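PDB 3VV3: deseasin MCP-01 from Pseudoalteromonas sp., which degrades collagen as a bacterial serine protease of the subtilisin family. Local coordinates for residues 47-52 / 171-176; 223-228 / 270-275; 125-130 / 280-285. One frame throughout, in Å; residues are numbered along the deposited sequence.

In the fold
The three contacts sample the core of a subtilisin-like α/β domain. Contact 1 lies at the ends of neighbouring strands 45-50 and 166-171, and contact 2 sets helix 269-284 on strand 222-228 of the same parallel sheet; their centres are about 12 Å apart, and Ser172 OG hydrogen-bonds Ser270 O at 2.8 Å. Contact 3 uses a later part of that helix, its centre about 16 Å from that of contact 2 and about 19 Å from that of contact 1. Along the chain contact 1 is complete before the first segment of contact 2, whose two segments fall between those of contact 3; contacts 1 and 3 interleave. Helix 269-284 runs from the probable active site to loop 125-130.

Contact 1: residues 47-52 / 171-176; sequences GVIDTG and NSWGGG
Ile49 and Trp173 cross obliquely where strand 45-50 and the chain leaving strand 166-171 begin to part. Ile49 presents CG2, held anti to its backbone N (chi1 -60° to CG1), which puts this methyl 3.8 Å from Trp173 NE1. Separately, Ile49 O approaches the indole at a slant, 3.2 Å from Trp173 CD1; Ile49 O is also 3.5 Å from Trp173 NE1, at an angle too poor for a hydrogen bond. Asn171 lies alongside Ile49 with the same heading.

One residue on, the CA separation has grown from 5.7 Å (Ile49 to Asn171) to 6.9 Å (Asp50 to Ser172), and water fills the link. Water 1 accepts from Ser172 N at 2.9 Å and lies within bonding distance of Ile49 O and Asp50 OD2, sharing its protons among several acceptors. Water 2 donates to Ser172 O and, weakly, to Asp50 OD1.

Asp50 OD1 uses its anti lone pair for Thr51 N (2.7 Å, 144°) and also bonds His105 ND1. Asp50, His105 and Ser270 are arranged consistently with the subtilisin catalytic triad. The carboxylate is thus oriented by backbone N-H and ordered water together, which probably steadies its hold on the histidine.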
loop_
_atom_site.group_PDB
_atom_site.type_symbol
_atom_site.label_atom_id
_atom_site.label_comp_id
_atom_site.label_asym_id
_atom_site.label_seq_id
_atom_site.Cartn_x
_atom_site.Cartn_y
_atom_site.Cartn_z
ATOM N N GLY A 47 -1.659 16.893 -13.256
ATOM C CA GLY A 47 -0.407 16.165 -13.151
ATOM C C GLY A 47 -0.471 15.119 -12.057
ATOM O O GLY A 47 -0.954 15.396 -10.957
ATOM N N VAL A 48 0.006 13.913 -12.361
ATOM C CA VAL A 48 0.066 12.842 -11.364
ATOM C C VAL A 48 1.528 12.512 -11.093
ATOM O O VAL A 48 2.245 12.060 -11.985
ATOM C CB VAL A 48 -0.688 11.576 -11.832
ATOM C CG1 VAL A 48 -0.472 10.421 -10.848
ATOM C CG2 VAL A 48 -2.167 11.878 -12.019
ATOM N N ILE A 49 1.963 12.775 -9.860
ATOM C CA ILE A 49 3.340 12.525 -9.439
ATOM C C ILE A 49 3.357 11.247 -8.601
ATOM O O ILE A 49 2.845 11.217 -7.474
ATOM C CB ILE A 49 3.885 13.735 -8.652
ATOM C CG1 ILE A 49 3.845 14.987 -9.549
ATOM C CG2 ILE A 49 5.303 13.446 -8.121
ATOM C CD1 ILE A 49 4.273 16.315 -8.854
ATOM N N ASP A 50 3.908 10.177 -9.165
ATOM C CA ASP A 50 3.668 8.855 -8.605
ATOM C C ASP A 50 4.583 7.833 -9.277
ATOM O O ASP A 50 5.721 8.155 -9.642
ATOM C CB ASP A 50 2.188 8.510 -8.818
ATOM C CG ASP A 50 1.620 7.585 -7.744
ATOM O OD1 ASP A 50 2.086 6.435 -7.615
ATOM O OD2 ASP A 50 0.668 8.000 -7.051
ATOM N N THR A 51 4.095 6.605 -9.437
ATOM C CA THR A 51 4.872 5.559 -10.098
ATOM C C THR A 51 4.751 5.618 -11.619
ATOM O O THR A 51 5.271 4.743 -12.317
ATOM C CB THR A 51 4.416 4.146 -9.667
ATOM O OG1 THR A 51 3.068 3.932 -10.095
ATOM C CG2 THR A 51 4.497 3.978 -8.155
ATOM N N GLY A 52 4.042 6.626 -12.122
ATOM C CA GLY A 52 3.808 6.763 -13.550
ATOM C C GLY A 52 2.326 6.735 -13.904
ATOM O O GLY A 52 1.463 6.731 -13.026
ATOM N N ASN A 171 -0.764 14.186 -5.433
ATOM C CA ASN A 171 0.388 13.654 -4.718
ATOM C C ASN A 171 -0.011 12.591 -3.710
ATOM O O ASN A 171 -0.136 12.872 -2.513
ATOM C CB ASN A 171 1.150 14.794 -4.041
ATOM C CG ASN A 171 1.577 15.856 -5.031
ATOM O OD1 ASN A 171 0.865 16.844 -5.255
ATOM N ND2 ASN A 171 2.717 15.639 -5.662
ATOM N N SER A 172 -0.237 11.384 -4.222
ATOM C CA SER A 172 -0.630 10.233 -3.405
ATOM C C SER A 172 0.605 9.504 -2.908
ATOM O O SER A 172 0.845 8.340 -3.250
ATOM C CB SER A 172 -1.510 9.283 -4.216
ATOM O OG SER A 172 -2.770 9.879 -4.497
ATOM N N TRP A 173 1.400 10.216 -2.120
ATOM C CA TRP A 173 2.654 9.701 -1.599
ATOM C C TRP A 173 3.029 10.491 -0.363
ATOM O O TRP A 173 2.496 11.573 -0.123
ATOM C CB TRP A 173 3.781 9.783 -2.645
ATOM C CG TRP A 173 4.009 11.157 -3.259
ATOM C CD1 TRP A 173 3.406 11.664 -4.379
ATOM C CD2 TRP A 173 4.920 12.172 -2.805
ATOM N NE1 TRP A 173 3.875 12.932 -4.638
ATOM C CE2 TRP A 173 4.804 13.265 -3.689
ATOM C CE3 TRP A 173 5.815 12.264 -1.735
ATOM C CZ2 TRP A 173 5.542 14.438 -3.532
ATOM C CZ3 TRP A 173 6.557 13.431 -1.586
ATOM C CH2 TRP A 173 6.410 14.499 -2.475
ATOM N N GLY A 174 3.945 9.947 0.426
ATOM C CA GLY A 174 4.438 10.658 1.588
ATOM C C GLY A 174 5.645 9.957 2.172
ATOM O O GLY A 174 5.940 8.815 1.819
ATOM N N GLY A 175 6.351 10.652 3.055
ATOM C CA GLY A 175 7.493 10.074 3.732
ATOM C C GLY A 175 8.515 11.136 4.068
ATOM O O GLY A 175 8.532 12.211 3.463
ATOM N N GLY A 176 9.351 10.847 5.057
ATOM C CA GLY A 176 10.459 11.722 5.394
ATOM C C GLY A 176 10.049 12.884 6.269
ATOM O O GLY A 176 8.905 12.986 6.713
HETATM O O HOH W 1 0.167 10.642 -6.957
HETATM O O HOH W 2 2.729 6.833 -5.002
#

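Contact 2: residues 223-228 / 270-275; sequences LSIAST and SMATPH
This is helix-on-sheet packing in the buried core, carried by Ala272 of helix 269-284 against Ile225 and Ser227 of strand 222-228. The short segments approach to 7.1 Å between axes, with their N-to-C directions at 116°, so the helix runs across the strand and meets it over a few residues. The contact is one of van der Waals packing alone, 166 Å² in all.

Ala272 CB is the main point of contact on the helix. It points at the strand and meets three successive residues: Ile225 CG2 at 3.7 Å, Ala226 O also at 3.7 Å, and the backbone of Ser227, whose CA is 3.9 Å away. Ile225 brings CG2 to this methyl because that branch is anti to the backbone N, whereas CG1 lies beside the N and carries CD1 away from the helix (chi2 -53°). The 7.1 Å approach is consistent with the small methyl at this helix position.

Helix 269-284 begins next to Ser270, which with His105 and Asp50 fits the Ser-His-Asp triad of subtilisins; in that fold the nucleophile stands at the start of a buried helix packed on the parallel sheet. Contact 2 is the first turn of this packing. Within it Pro274 has no N-H to give to the turn before, and the helix is kinked there.

Thr273 lies beside Ala272 and touches more lightly, its OG1 being 4.1 Å from Ile225 CB. That hydroxyl bonds Thr269 O within its own helix, so it meets the strand through packing and not through a polar link. Thr273 and Ile225 also both pack on Val197 of the adjacent strand 195-199. At the other end Ser227 turns OG to Ser235 OG, while its CB rests against Ala272.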
loop_
_atom_site.group_PDB
_atom_site.type_symbol
_atom_site.label_atom_id
_atom_site.label_comp_id
_atom_site.label_asym_id
_atom_site.label_seq_id
_atom_site.Cartn_x
_atom_site.Cartn_y
_atom_site.Cartn_z
ATOM N N LEU A 223 -3.427 21.053 -0.264
ATOM C CA LEU A 223 -4.738 20.616 0.191
ATOM C C LEU A 223 -4.592 19.165 0.647
ATOM O O LEU A 223 -4.350 18.281 -0.164
ATOM C CB LEU A 223 -5.766 20.771 -0.934
ATOM C CG LEU A 223 -7.183 20.215 -0.733
ATOM C CD1 LEU A 223 -7.807 20.721 0.560
ATOM C CD2 LEU A 223 -8.062 20.555 -1.928
ATOM N N SER A 224 -4.699 18.945 1.958
ATOM C CA SER A 224 -4.358 17.665 2.583
ATOM C C SER A 224 -5.607 16.858 2.851
ATOM O O SER A 224 -6.546 17.355 3.480
ATOM C CB SER A 224 -3.618 17.874 3.918
ATOM O OG SER A 224 -2.390 18.533 3.714
ATOM N N ILE A 225 -5.602 15.603 2.412
ATOM C CA ILE A 225 -6.840 14.827 2.344
ATOM C C ILE A 225 -6.835 13.565 3.214
ATOM O O ILE A 225 -5.954 12.720 3.085
ATOM C CB ILE A 225 -7.138 14.445 0.878
ATOM C CG1 ILE A 225 -7.202 15.712 0.005
ATOM C CG2 ILE A 225 -8.416 13.626 0.784
ATOM C CD1 ILE A 225 -8.160 16.764 0.529
ATOM N N ALA A 226 -7.825 13.456 4.102
ATOM C CA ALA A 226 -8.054 12.229 4.864
ATOM C C ALA A 226 -8.992 11.335 4.072
ATOM O O ALA A 226 -9.685 11.800 3.154
ATOM C CB ALA A 226 -8.653 12.552 6.244
ATOM N N SER A 227 -9.038 10.058 4.441
ATOM C CA SER A 227 -9.860 9.082 3.739
ATOM C C SER A 227 -11.158 8.776 4.487
ATOM O O SER A 227 -11.174 8.686 5.713
ATOM C CB SER A 227 -9.069 7.784 3.537
ATOM O OG SER A 227 -9.890 6.778 2.965
ATOM N N THR A 228 -12.237 8.608 3.727
ATOM C CA THR A 228 -13.529 8.181 4.272
ATOM C C THR A 228 -13.979 6.873 3.631
ATOM O O THR A 228 -13.462 6.465 2.580
ATOM C CB THR A 228 -14.618 9.261 4.062
ATOM O OG1 THR A 228 -14.812 9.497 2.657
ATOM C CG2 THR A 228 -14.213 10.561 4.734
ATOM N N SER A 270 -4.176 7.589 -0.369
ATOM C CA SER A 270 -3.732 7.704 -1.756
ATOM C C SER A 270 -4.894 7.619 -2.744
ATOM O O SER A 270 -4.800 8.117 -3.858
ATOM C CB SER A 270 -2.708 6.616 -2.090
ATOM O OG SER A 270 -1.464 6.892 -1.479
ATOM N N MET A 271 -5.977 6.974 -2.332
ATOM C CA MET A 271 -7.172 6.831 -3.172
ATOM C C MET A 271 -8.150 7.986 -2.951
ATOM O O MET A 271 -8.932 8.337 -3.840
ATOM C CB MET A 271 -7.870 5.487 -2.886
ATOM C CG MET A 271 -7.171 4.249 -3.462
ATOM S SD MET A 271 -5.557 3.864 -2.729
ATOM C CE MET A 271 -4.488 4.274 -4.114
ATOM N N ALA A 272 -8.107 8.572 -1.759
ATOM C CA ALA A 272 -8.948 9.726 -1.446
ATOM C C ALA A 272 -8.454 10.960 -2.206
ATOM O O ALA A 272 -9.240 11.743 -2.740
ATOM C CB ALA A 272 -8.941 9.992 0.069
ATOM N N THR A 273 -7.135 11.122 -2.239
ATOM C CA THR A 273 -6.496 12.262 -2.885
ATOM C C THR A 273 -6.968 12.512 -4.330
ATOM O O THR A 273 -7.335 13.648 -4.670
ATOM C CB THR A 273 -4.959 12.117 -2.762
ATOM O OG1 THR A 273 -4.619 12.159 -1.368
ATOM C CG2 THR A 273 -4.214 13.229 -3.486
ATOM N N PRO A 274 -6.986 11.467 -5.178
ATOM C CA PRO A 274 -7.429 11.683 -6.565
ATOM C C PRO A 274 -8.924 11.977 -6.730
ATOM O O PRO A 274 -9.289 12.549 -7.752
ATOM C CB PRO A 274 -7.032 10.378 -7.278
ATOM C CG PRO A 274 -6.965 9.359 -6.181
ATOM C CD PRO A 274 -6.398 10.124 -5.001
ATOM N N HIS A 275 -9.778 11.613 -5.773
ATOM C CA HIS A 275 -11.156 12.102 -5.847
ATOM C C HIS A 275 -11.143 13.628 -5.766
ATOM O O HIS A 275 -11.861 14.315 -6.508
ATOM C CB HIS A 275 -12.040 11.518 -4.736
ATOM C CG HIS A 275 -12.362 10.067 -4.923
ATOM N ND1 HIS A 275 -13.485 9.626 -5.597
ATOM C CD2 HIS A 275 -11.696 8.954 -4.534
ATOM C CE1 HIS A 275 -13.496 8.305 -5.609
ATOM N NE2 HIS A 275 -12.421 7.873 -4.967
#

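Contact 3: residues 125-130 / 280-285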
loop_
_atom_site.group_PDB
_atom_site.type_symbol
_atom_site.label_atom_id
_atom_site.label_comp_id
_atom_site.label_asym_id
_atom_site.label_seq_id
_atom_site.Cartn_x
_atom_site.Cartn_y
_atom_site.Cartn_z
ATOM N N GLY A 125 -13.727 8.115 -14.118
ATOM C CA GLY A 125 -13.169 8.996 -13.108
ATOM C C GLY A 125 -14.122 10.107 -12.715
ATOM O O GLY A 125 -15.230 10.214 -13.249
ATOM N N VAL A 126 -13.696 10.950 -11.781
ATOM C CA VAL A 126 -14.496 12.120 -11.436
ATOM C C VAL A 126 -14.725 12.947 -12.705
ATOM O O VAL A 126 -15.786 13.555 -12.880
ATOM C CB VAL A 126 -13.817 12.997 -10.362
ATOM C CG1 VAL A 126 -14.683 14.214 -10.036
ATOM C CG2 VAL A 126 -13.535 12.183 -9.094
ATOM N N ASN A 127 -13.719 12.966 -13.577
ATOM C CA ASN A 127 -13.855 13.521 -14.925
ATOM C C ASN A 127 -14.037 12.411 -15.942
ATOM O O ASN A 127 -13.305 11.416 -15.910
ATOM C CB ASN A 127 -12.607 14.326 -15.318
ATOM C CG ASN A 127 -12.319 15.458 -14.360
ATOM O OD1 ASN A 127 -12.768 16.584 -14.559
ATOM N ND2 ASN A 127 -11.579 15.160 -13.303
ATOM N N HIS A 128 -15.004 12.569 -16.850
ATOM C CA HIS A 128 -15.106 11.669 -17.998
ATOM C C HIS A 128 -14.045 12.035 -19.015
ATOM O O HIS A 128 -13.526 11.177 -19.728
ATOM C CB HIS A 128 -16.460 11.804 -18.690
ATOM C CG HIS A 128 -17.610 11.341 -17.863
ATOM N ND1 HIS A 128 -18.803 10.923 -18.419
ATOM C CD2 HIS A 128 -17.756 11.225 -16.523
ATOM C CE1 HIS A 128 -19.633 10.574 -17.452
ATOM N NE2 HIS A 128 -19.022 10.743 -16.295
ATOM N N ASP A 129 -13.757 13.330 -19.090
ATOM C CA ASP A 129 -12.776 13.872 -20.023
ATOM C C ASP A 129 -11.854 14.837 -19.285
ATOM O O ASP A 129 -12.317 15.702 -18.548
ATOM C CB ASP A 129 -13.487 14.608 -21.160
ATOM C CG ASP A 129 -14.434 13.705 -21.929
ATOM O OD1 ASP A 129 -13.950 12.850 -22.698
ATOM O OD2 ASP A 129 -15.657 13.844 -21.747
ATOM N N VAL A 130 -10.552 14.668 -19.485
ATOM C CA VAL A 130 -9.537 15.475 -18.820
ATOM C C VAL A 130 -8.216 15.070 -19.460
ATOM O O VAL A 130 -8.170 14.082 -20.191
ATOM C CB VAL A 130 -9.523 15.202 -17.287
ATOM C CG1 VAL A 130 -9.037 13.776 -16.993
ATOM C CG2 VAL A 130 -8.683 16.241 -16.536
ATOM N N ALA A 280 -11.215 18.937 -8.275
ATOM C CA ALA A 280 -10.619 20.234 -8.575
ATOM C C ALA A 280 -10.610 20.460 -10.079
ATOM O O ALA A 280 -10.975 21.542 -10.555
ATOM C CB ALA A 280 -9.198 20.337 -8.004
ATOM N N ALA A 281 -10.186 19.446 -10.830
ATOM C CA ALA A 281 -10.166 19.548 -12.291
ATOM C C ALA A 281 -11.570 19.766 -12.856
ATOM O O ALA A 281 -11.752 20.547 -13.794
ATOM C CB ALA A 281 -9.521 18.319 -12.910
ATOM N N LEU A 282 -12.559 19.075 -12.291
ATOM C CA LEU A 282 -13.943 19.242 -12.746
ATOM C C LEU A 282 -14.446 20.665 -12.498
ATOM O O LEU A 282 -15.092 21.269 -13.365
ATOM C CB LEU A 282 -14.876 18.210 -12.086
ATOM C CG LEU A 282 -16.241 18.055 -12.775
ATOM C CD1 LEU A 282 -16.036 17.668 -14.236
ATOM C CD2 LEU A 282 -17.091 17.008 -12.076
ATOM N N VAL A 283 -14.132 21.207 -11.327
ATOM C CA VAL A 283 -14.474 22.589 -11.003
ATOM C C VAL A 283 -13.857 23.552 -12.027
ATOM O O VAL A 283 -14.508 24.485 -12.487
ATOM C CB VAL A 283 -14.006 22.973 -9.580
ATOM C CG1 VAL A 283 -14.096 24.478 -9.372
ATOM C CG2 VAL A 283 -14.825 22.226 -8.513
ATOM N N LEU A 284 -12.600 23.310 -12.387
ATOM C CA LEU A 284 -11.902 24.202 -13.312
ATOM C C LEU A 284 -12.436 24.072 -14.737
ATOM O O LEU A 284 -12.104 24.882 -15.606
ATOM C CB LEU A 284 -10.398 23.939 -13.274
ATOM C CG LEU A 284 -9.678 24.395 -12.003
ATOM C CD1 LEU A 284 -8.251 23.831 -11.968
ATOM C CD2 LEU A 284 -9.655 25.912 -11.928
ATOM N N SER A 285 -13.260 23.058 -14.988
ATOM C CA SER A 285 -13.914 22.951 -16.299
ATOM C C SER A 285 -15.156 23.839 -16.333
ATOM O O SER A 285 -15.703 24.118 -17.405
ATOM C CB SER A 285 -14.279 21.500 -16.643
ATOM O OG SER A 285 -15.436 21.079 -15.929
HETATM O O HOH W 3 -12.121 18.652 -16.273
#
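Asn127 fits closely against Leu282, while Val126 and Val130 touch helix 269-284 at longer range. Asn127 OD1 lies against the root and the CD1 branch of Leu282, 3.4 Å from its CA and 3.5 Å from its CD1. Leu282 N is near too, but the angle there is poor and the contact is not a hydrogen bond. From the same amide ND2 rests 3.8 Å from Ala281 CB. CG of Asn127 is anti to its carbonyl carbon (chi1 -58°), which extends the amide toward the helix.

The rotation of this amide is held largely from outside the segments: ND2 donates to Ile113 O and to Gly278 O, one on helix 105-114 and the other on helix 269-284, while a water serves OD1. The loop 125-130 belongs to a β-α-β crossover, since it follows helix 105-114 and leads into strand 131-136, the parallel neighbour of strand 89-91. Asn127 therefore ties the return of that crossover to the helix that starts at the probable nucleophile. An alanine here would probably leave the carbonyls of Ile113 and Gly278 without their shared amide donor and open a gap beside Leu282.

The looser part is made of branch-to-branch contacts, Val126 CG1 to Leu282 CD2 at 4.2 Å and Val130 CG2 to Ala281 CB at 4.3 Å. Water occupies the remaining polar corner: water 3 donates to Asn127 OD1 at 2.8 Å and, weakly, to Ala281 O. Beyond it, near the end of the helix, Ser285 OG donates to Leu282 O (2.6 Å), aimed at a lone pair within the plane of the carbonyl, with a C=O...donor angle of 137°. Ser285 N bonds the same oxygen, and OG also bonds Ser38 OG. Leu282 also packs against Val321 and Leu325 of helix 321-327.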